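Local coordinates for DMATS type aromatic prenyltransferase (Streptomyces coelicolor, PDB 6ZS0), which probably transfers a dimethylallyl group to C5 of the indole ring of tryptophan, as an ABBA-barrel aromatic prenyltransferase, at residues R315-A328 with P337-T349. Sequence-based numbering, arbitrary orientation.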
ATOM      1  N   ARG A 315     -10.376 -12.067  15.887  1.00 38.31           N
ATOM      2  CA  ARG A 315     -10.670 -13.219  14.991  1.00 38.10           C
ATOM      3  C   ARG A 315      -9.443 -14.155  14.943  1.00 37.84           C
ATOM      4  O   ARG A 315      -8.328 -13.660  14.732  1.00 37.80           O
ATOM      5  CB  ARG A 315     -11.038 -12.674  13.605  1.00 39.05           C
ATOM      6  CG  ARG A 315     -11.781 -13.646  12.697  1.00 39.89           C
ATOM      7  CD  ARG A 315     -10.891 -14.161  11.592  1.00 39.53           C
ATOM      8  NE  ARG A 315     -10.873 -13.310  10.410  1.00 39.05           N
ATOM      9  CZ  ARG A 315      -9.999 -13.420   9.405  1.00 38.47           C
ATOM     10  NH1 ARG A 315      -9.046 -14.341   9.434  1.00 37.51           N
ATOM     11  NH2 ARG A 315     -10.083 -12.600   8.369  1.00 38.45           N
ATOM     12  N   ARG A 316      -9.639 -15.457  15.148  1.00 36.73           N
ATOM     13  CA  ARG A 316      -8.630 -16.493  14.785  1.00 36.16           C
ATOM     14  C   ARG A 316      -8.284 -16.316  13.306  1.00 33.23           C
ATOM     15  O   ARG A 316      -9.177 -16.237  12.486  1.00 32.83           O
ATOM     16  CB  ARG A 316      -9.176 -17.904  15.011  1.00 38.96           C
ATOM     17  CG  ARG A 316      -9.391 -18.264  16.472  1.00 42.05           C
ATOM     18  CD  ARG A 316      -9.064 -19.715  16.766  1.00 45.27           C
ATOM     19  NE  ARG A 316     -10.098 -20.627  16.293  1.00 48.85           N
ATOM     20  CZ  ARG A 316      -9.944 -21.579  15.357  1.00 51.62           C
ATOM     21  NH1 ARG A 316      -8.773 -21.790  14.772  1.00 52.14           N
ATOM     22  NH2 ARG A 316     -10.976 -22.339  15.024  1.00 53.61           N
ATOM     23  N   PRO A 317      -6.996 -16.199  12.923  1.00 30.17           N
ATOM     24  CA  PRO A 317      -6.611 -16.174  11.512  1.00 29.18           C
ATOM     25  C   PRO A 317      -7.272 -17.282  10.681  1.00 28.82           C
ATOM     26  O   PRO A 317      -7.629 -17.019   9.556  1.00 26.29           O
ATOM     27  CB  PRO A 317      -5.089 -16.343  11.585  1.00 28.91           C
ATOM     28  CG  PRO A 317      -4.739 -15.632  12.866  1.00 29.80           C
ATOM     29  CD  PRO A 317      -5.841 -16.035  13.815  1.00 30.11           C
ATOM     30  N   GLU A 318      -7.468 -18.467  11.272  1.00 29.09           N
ATOM     31  CA  GLU A 318      -7.971 -19.680  10.581  1.00 30.11           C
ATOM     32  C   GLU A 318      -9.471 -19.555  10.279  1.00 29.48           C
ATOM     33  O   GLU A 318      -9.973 -20.411   9.536  1.00 28.96           O
ATOM     34  CB  GLU A 318      -7.718 -20.927  11.435  1.00 32.12           C
ATOM     35  CG  GLU A 318      -6.246 -21.235  11.629  1.00 34.46           C
ATOM     36  CD  GLU A 318      -5.466 -20.455  12.690  1.00 35.53           C
ATOM     37  OE1 GLU A 318      -4.229 -20.649  12.747  1.00 37.56           O
ATOM     38  OE2 GLU A 318      -6.072 -19.638  13.441  1.00 35.79           O
ATOM     39  N   ASP A 319     -10.154 -18.548  10.840  1.00 29.25           N
ATOM     40  CA  ASP A 319     -11.631 -18.400  10.767  1.00 30.42           C
ATOM     41  C   ASP A 319     -12.012 -17.379   9.708  1.00 29.97           C
ATOM     42  O   ASP A 319     -13.183 -17.027   9.651  1.00 30.51           O
ATOM     43  CB  ASP A 319     -12.226 -17.985  12.116  1.00 31.91           C
ATOM     44  CG  ASP A 319     -12.255 -19.121  13.106  1.00 33.91           C
ATOM     45  OD1 ASP A 319     -12.201 -20.266  12.662  1.00 36.18           O
ATOM     46  OD2 ASP A 319     -12.311 -18.839  14.310  1.00 35.93           O
ATOM     47  N   GLY A 320     -11.064 -16.919   8.899  1.00 28.21           N
ATOM     48  CA  GLY A 320     -11.387 -16.024   7.783  1.00 27.07           C
ATOM     49  C   GLY A 320     -10.209 -15.847   6.855  1.00 25.87           C
ATOM     50  O   GLY A 320      -9.171 -16.484   7.064  1.00 24.77           O
ATOM     51  N   VAL A 321     -10.364 -14.968   5.889  1.00 26.21           N
ATOM     52  CA  VAL A 321      -9.298 -14.675   4.902  1.00 25.80           C
ATOM     53  C   VAL A 321      -9.269 -13.167   4.700  1.00 25.39           C
ATOM     54  O   VAL A 321     -10.282 -12.505   5.004  1.00 27.93           O
ATOM     55  CB  VAL A 321      -9.564 -15.444   3.601  1.00 26.59           C
ATOM     56  CG1 VAL A 321     -10.810 -14.933   2.903  1.00 27.20           C
ATOM     57  CG2 VAL A 321      -8.365 -15.396   2.683  1.00 26.12           C
ATOM     58  N   GLY A 322      -8.146 -12.624   4.252  1.00 23.37           N
ATOM     59  CA  GLY A 322      -8.058 -11.224   3.831  1.00 22.09           C
ATOM     60  C   GLY A 322      -7.327 -10.347   4.813  1.00 20.97           C
ATOM     61  O   GLY A 322      -6.960  -9.259   4.410  1.00 21.15           O
ATOM     62  N   LEU A 323      -7.093 -10.788   6.050  1.00 20.55           N
ATOM     63  CA  LEU A 323      -6.335  -9.957   7.013  1.00 20.53           C
ATOM     64  C   LEU A 323      -4.945  -9.671   6.450  1.00 19.80           C
ATOM     65  O   LEU A 323      -4.506  -8.520   6.514  1.00 19.88           O
ATOM     66  CB  LEU A 323      -6.260 -10.634   8.376  1.00 21.40           C
ATOM     67  CG  LEU A 323      -7.585 -10.657   9.135  1.00 23.32           C
ATOM     68  CD1 LEU A 323      -7.440 -11.397  10.457  1.00 23.71           C
ATOM     69  CD2 LEU A 323      -8.105  -9.248   9.345  1.00 24.05           C
ATOM     70  N   ILE A 324      -4.274 -10.675   5.894  1.00 18.46           N
ATOM     71  CA  ILE A 324      -3.066 -10.411   5.072  1.00 17.96           C
ATOM     72  C   ILE A 324      -3.529 -10.325   3.621  1.00 17.16           C
ATOM     73  O   ILE A 324      -3.868 -11.355   3.035  1.00 17.44           O
ATOM     74  CB  ILE A 324      -1.971 -11.459   5.286  1.00 18.23           C
ATOM     75  CG1 ILE A 324      -1.514 -11.497   6.736  1.00 18.70           C
ATOM     76  CG2 ILE A 324      -0.818 -11.185   4.329  1.00 18.53           C
ATOM     77  CD1 ILE A 324      -0.507 -12.593   7.037  1.00 18.99           C
ATOM     78  N   ALA A 325      -3.576  -9.124   3.057  1.00 15.94           N
ATOM     79  CA  ALA A 325      -4.088  -8.872   1.699  1.00 16.05           C
ATOM     80  C   ALA A 325      -2.987  -9.154   0.661  1.00 15.79           C
ATOM     81  O   ALA A 325      -3.247  -9.852  -0.319  1.00 15.79           O
ATOM     82  CB  ALA A 325      -4.584  -7.472   1.582  1.00 16.05           C
ATOM     83  N   TYR A 326      -1.809  -8.594   0.862  1.00 15.33           N
ATOM     84  CA  TYR A 326      -0.658  -8.788  -0.043  1.00 15.55           C
ATOM     85  C   TYR A 326       0.580  -9.123   0.781  1.00 15.26           C
ATOM     86  O   TYR A 326       0.707  -8.678   1.929  1.00 15.08           O
ATOM     87  CB  TYR A 326      -0.325  -7.535  -0.862  1.00 15.73           C
ATOM     88  CG  TYR A 326      -1.286  -7.170  -1.960  1.00 16.62           C
ATOM     89  CD1 TYR A 326      -2.512  -6.604  -1.691  1.00 17.18           C
ATOM     90  CD2 TYR A 326      -0.953  -7.383  -3.289  1.00 17.05           C
ATOM     91  CE1 TYR A 326      -3.388  -6.265  -2.718  1.00 17.57           C
ATOM     92  CE2 TYR A 326      -1.793  -7.024  -4.323  1.00 17.58           C
ATOM     93  CZ  TYR A 326      -3.035  -6.489  -4.043  1.00 17.78           C
ATOM     94  OH  TYR A 326      -3.869  -6.158  -5.092  1.00 18.72           O
ATOM     95  N   LEU A 327       1.501  -9.818   0.151  1.00 15.61           N
ATOM     96  CA  LEU A 327       2.900  -9.922   0.579  1.00 16.41           C
ATOM     97  C   LEU A 327       3.770  -9.322  -0.513  1.00 16.81           C
ATOM     98  O   LEU A 327       3.452  -9.470  -1.679  1.00 16.88           O
ATOM     99  CB  LEU A 327       3.277 -11.387   0.801  1.00 17.38           C
ATOM    100  CG  LEU A 327       2.626 -12.076   1.994  1.00 18.21           C
ATOM    101  CD1 LEU A 327       3.051 -13.528   2.049  1.00 19.11           C
ATOM    102  CD2 LEU A 327       2.914 -11.359   3.292  1.00 18.50           C
ATOM    103  N   ALA A 328       4.873  -8.698  -0.147  1.00 16.98           N
ATOM    104  CA  ALA A 328       5.766  -8.061  -1.125  1.00 17.45           C
ATOM    105  C   ALA A 328       7.217  -8.344  -0.736  1.00 17.85           C
ATOM    106  O   ALA A 328       7.541  -8.361   0.475  1.00 18.14           O
ATOM    107  CB  ALA A 328       5.531  -6.575  -1.216  1.00 17.76           C
ATOM    108  N   PRO A 337      17.249  -6.927   0.935  1.00 37.98           N
ATOM    109  CA  PRO A 337      15.815  -6.985   0.644  1.00 35.57           C
ATOM    110  C   PRO A 337      14.913  -6.862   1.881  1.00 32.87           C
ATOM    111  O   PRO A 337      15.292  -7.316   2.959  1.00 31.96           O
ATOM    112  CB  PRO A 337      15.641  -8.372   0.020  1.00 36.71           C
ATOM    113  CG  PRO A 337      16.964  -8.625  -0.659  1.00 38.57           C
ATOM    114  CD  PRO A 337      17.984  -8.019   0.283  1.00 38.86           C
ATOM    115  N   ARG A 338      13.731  -6.281   1.673  1.00 29.34           N
ATOM    116  CA  ARG A 338      12.691  -6.018   2.676  1.00 28.31           C
ATOM    117  C   ARG A 338      11.489  -6.923   2.349  1.00 24.72           C
ATOM    118  O   ARG A 338      11.245  -7.158   1.145  1.00 24.23           O
ATOM    119  CB  ARG A 338      12.323  -4.533   2.572  1.00 31.12           C
ATOM    120  CG  ARG A 338      11.847  -3.890   3.857  1.00 34.31           C
ATOM    121  CD  ARG A 338      11.986  -2.368   3.829  1.00 37.12           C
ATOM    122  NE  ARG A 338      11.829  -1.764   2.501  1.00 39.89           N
ATOM    123  CZ  ARG A 338      10.681  -1.331   1.954  1.00 41.58           C
ATOM    124  NH1 ARG A 338      10.690  -0.808   0.734  1.00 43.07           N
ATOM    125  NH2 ARG A 338       9.535  -1.425   2.608  1.00 41.71           N
ATOM    126  N   VAL A 339      10.792  -7.416   3.369  1.00 22.62           N
ATOM    127  CA  VAL A 339       9.531  -8.198   3.185  1.00 21.84           C
ATOM    128  C   VAL A 339       8.396  -7.397   3.808  1.00 20.32           C
ATOM    129  O   VAL A 339       8.525  -6.966   4.966  1.00 20.03           O
ATOM    130  CB  VAL A 339       9.628  -9.598   3.797  1.00 22.11           C
ATOM    131  CG1 VAL A 339       8.288 -10.301   3.789  1.00 22.14           C
ATOM    132  CG2 VAL A 339      10.672 -10.421   3.072  1.00 22.96           C
ATOM    133  N   THR A 340       7.313  -7.197   3.088  1.00 19.25           N
ATOM    134  CA  THR A 340       6.212  -6.337   3.570  1.00 18.71           C
ATOM    135  C   THR A 340       4.915  -7.137   3.567  1.00 17.92           C
ATOM    136  O   THR A 340       4.665  -7.821   2.594  1.00 17.77           O
ATOM    137  CB  THR A 340       6.096  -5.049   2.753  1.00 19.12           C
ATOM    138  OG1 THR A 340       7.351  -4.360   2.764  1.00 20.18           O
ATOM    139  CG2 THR A 340       5.052  -4.115   3.312  1.00 19.40           C
ATOM    140  N   ALA A 341       4.153  -7.039   4.661  1.00 17.03           N
ATOM    141  CA  ALA A 341       2.797  -7.602   4.798  1.00 16.67           C
ATOM    142  C   ALA A 341       1.832  -6.438   4.804  1.00 16.41           C
ATOM    143  O   ALA A 341       1.992  -5.558   5.617  1.00 16.16           O
ATOM    144  CB  ALA A 341       2.673  -8.442   6.052  1.00 16.83           C
ATOM    145  N   TYR A 342       0.874  -6.460   3.870  1.00 17.03           N
ATOM    146  CA  TYR A 342      -0.230  -5.480   3.799  1.00 16.85           C
ATOM    147  C   TYR A 342      -1.397  -6.065   4.573  1.00 16.48           C
ATOM    148  O   TYR A 342      -1.838  -7.187   4.236  1.00 16.24           O
ATOM    149  CB  TYR A 342      -0.541  -5.135   2.337  1.00 17.46           C
ATOM    150  CG  TYR A 342       0.614  -4.413   1.716  1.00 18.25           C
ATOM    151  CD1 TYR A 342       1.710  -5.117   1.237  1.00 19.17           C
ATOM    152  CD2 TYR A 342       0.706  -3.041   1.762  1.00 18.72           C
ATOM    153  CE1 TYR A 342       2.829  -4.474   0.743  1.00 19.80           C
ATOM    154  CE2 TYR A 342       1.819  -2.379   1.282  1.00 19.39           C
ATOM    155  CZ  TYR A 342       2.892  -3.094   0.788  1.00 20.29           C
ATOM    156  OH  TYR A 342       4.000  -2.432   0.326  1.00 22.32           O
ATOM    157  N   LEU A 343      -1.884  -5.321   5.558  1.00 16.32           N
ATOM    158  CA  LEU A 343      -2.857  -5.804   6.559  1.00 17.07           C
ATOM    159  C   LEU A 343      -4.172  -5.040   6.429  1.00 16.96           C
ATOM    160  O   LEU A 343      -4.176  -3.788   6.535  1.00 16.48           O
ATOM    161  CB  LEU A 343      -2.263  -5.652   7.957  1.00 17.75           C
ATOM    162  CG  LEU A 343      -0.904  -6.332   8.143  1.00 18.61           C
ATOM    163  CD1 LEU A 343      -0.308  -6.029   9.521  1.00 19.09           C
ATOM    164  CD2 LEU A 343      -0.981  -7.824   7.898  1.00 19.17           C
ATOM    165  N   SER A 344      -5.244  -5.789   6.247  1.00 17.29           N
ATOM    166  CA  SER A 344      -6.598  -5.264   6.024  1.00 17.49           C
ATOM    167  C   SER A 344      -7.187  -4.770   7.346  1.00 17.02           C
ATOM    168  O   SER A 344      -7.123  -5.490   8.332  1.00 17.85           O
ATOM    169  CB  SER A 344      -7.469  -6.344   5.404  1.00 18.33           C
ATOM    170  OG  SER A 344      -6.984  -6.701   4.106  1.00 19.54           O
ATOM    171  N   SER A 345      -7.818  -3.606   7.359  1.00 16.05           N
ATOM    172  CA  SER A 345      -8.524  -3.098   8.552  1.00 15.82           C
ATOM    173  C   SER A 345      -9.807  -3.903   8.813  1.00 16.18           C
ATOM    174  O   SER A 345     -10.108  -4.199   9.953  1.00 16.06           O
ATOM    175  CB  SER A 345      -8.780  -1.622   8.410  1.00 15.31           C
ATOM    176  OG  SER A 345      -9.700  -1.195   9.395  1.00 15.22           O
ATOM    177  N   GLU A 346     -10.566  -4.232   7.777  1.00 17.00           N
ATOM    178  CA  GLU A 346     -11.824  -5.031   7.866  1.00 18.14           C
ATOM    179  C   GLU A 346     -12.815  -4.342   8.817  1.00 17.51           C
ATOM    180  O   GLU A 346     -13.538  -5.022   9.545  1.00 17.50           O
ATOM    181  CB  GLU A 346     -11.459  -6.491   8.178  1.00 20.21           C
ATOM    182  CG  GLU A 346     -10.715  -7.128   6.999  1.00 22.31           C
ATOM    183  CD  GLU A 346     -10.679  -8.639   6.904  1.00 24.79           C
ATOM    184  OE1 GLU A 346     -11.298  -9.288   7.733  1.00 27.03           O
ATOM    185  OE2 GLU A 346     -10.012  -9.151   5.983  1.00 27.42           O
ATOM    186  N   ALA A 347     -12.941  -3.028   8.711  1.00 17.18           N
ATOM    187  CA  ALA A 347     -13.914  -2.249   9.498  1.00 17.31           C
ATOM    188  C   ALA A 347     -15.341  -2.638   9.104  1.00 17.91           C
ATOM    189  O   ALA A 347     -16.263  -2.328   9.903  1.00 17.73           O
ATOM    190  CB  ALA A 347     -13.702  -0.773   9.290  1.00 17.32           C
ATOM    191  N   TYR A 348     -15.539  -3.199   7.906  1.00 18.09           N
ATOM    192  CA  TYR A 348     -16.880  -3.530   7.369  1.00 19.16           C
ATOM    193  C   TYR A 348     -17.008  -5.041   7.213  1.00 20.94           C
ATOM    194  O   TYR A 348     -17.901  -5.477   6.492  1.00 21.84           O
ATOM    195  CB  TYR A 348     -17.107  -2.737   6.094  1.00 18.96           C
ATOM    196  CG  TYR A 348     -17.185  -1.260   6.327  1.00 18.71           C
ATOM    197  CD1 TYR A 348     -18.244  -0.706   7.044  1.00 18.57           C
ATOM    198  CD2 TYR A 348     -16.189  -0.406   5.885  1.00 18.68           C
ATOM    199  CE1 TYR A 348     -18.313   0.657   7.276  1.00 18.37           C
ATOM    200  CE2 TYR A 348     -16.261   0.958   6.090  1.00 18.88           C
ATOM    201  CZ  TYR A 348     -17.329   1.500   6.788  1.00 18.50           C
ATOM    202  OH  TYR A 348     -17.378   2.843   7.015  1.00 18.59           O
ATOM    203  N   THR A 349     -16.161  -5.806   7.883  1.00 21.93           N
ATOM    204  CA  THR A 349     -16.205  -7.285   7.846  1.00 23.96           C
ATOM    205  C   THR A 349     -16.511  -7.750   9.269  1.00 26.94           C
ATOM    206  O   THR A 349     -15.565  -7.851  10.069  1.00 27.56           O
ATOM    207  CB  THR A 349     -14.925  -7.832   7.205  1.00 23.76           C
ATOM    208  OG1 THR A 349     -14.751  -7.143   5.954  1.00 22.63           O
ATOM    209  CG2 THR A 349     -14.978  -9.320   6.956  1.00 24.46           C
TER
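Backbone hydrogen bonds between Ala-328 and Thr-340 run both ways and join the last two strands of the ABBA barrel as an antiparallel hairpin. Ala-325 N donates a hydrogen bond to Tyr-342 O (2.9 Å), Tyr-342 N to Tyr-326 O, and Ser-344 N to Leu-323 O (2.8 Å). The hydroxyl of Ser-344 donates a short hydrogen bond to Gly-322 O (2.6 Å); with chi1 at -64°, OG stands anti to the carbonyl carbon and from there meets that oxygen.

The apolar contacts fall on both faces of the sheet. Ile-324 CG1 and Leu-343 CD2 lie side by side, 3.9 Å apart, on the face that helix 284-297 covers. On the other face, the Tyr-342 ring turns its edge to the Ala-328 methyl (CE1 to CB 3.9 Å).

A salt bridge closes the loop end. Glu-346 OE1 reaches Arg-315 NH2 (3.6 Å), with the two group planes 41° apart. Leu-323 CD2 packs on the same carboxylate (3.6 Å to Glu-346 OE1). Leu-323 CD1 and Gly-320 CA sandwich the guanidinium, whose NH1 forms a salt bridge with Asp-284, its stronger partner. An alanine in place of Glu-346 would probably leave Arg-315 with Asp-284 alone and take away the carboxylate against which Leu-323 CD2 packs. The arginine thus lies between two carboxylates, and Asp-284 also accepts the N-H groups of Leu-323 and Ile-324, which probably helps hold the loop at the strand's start.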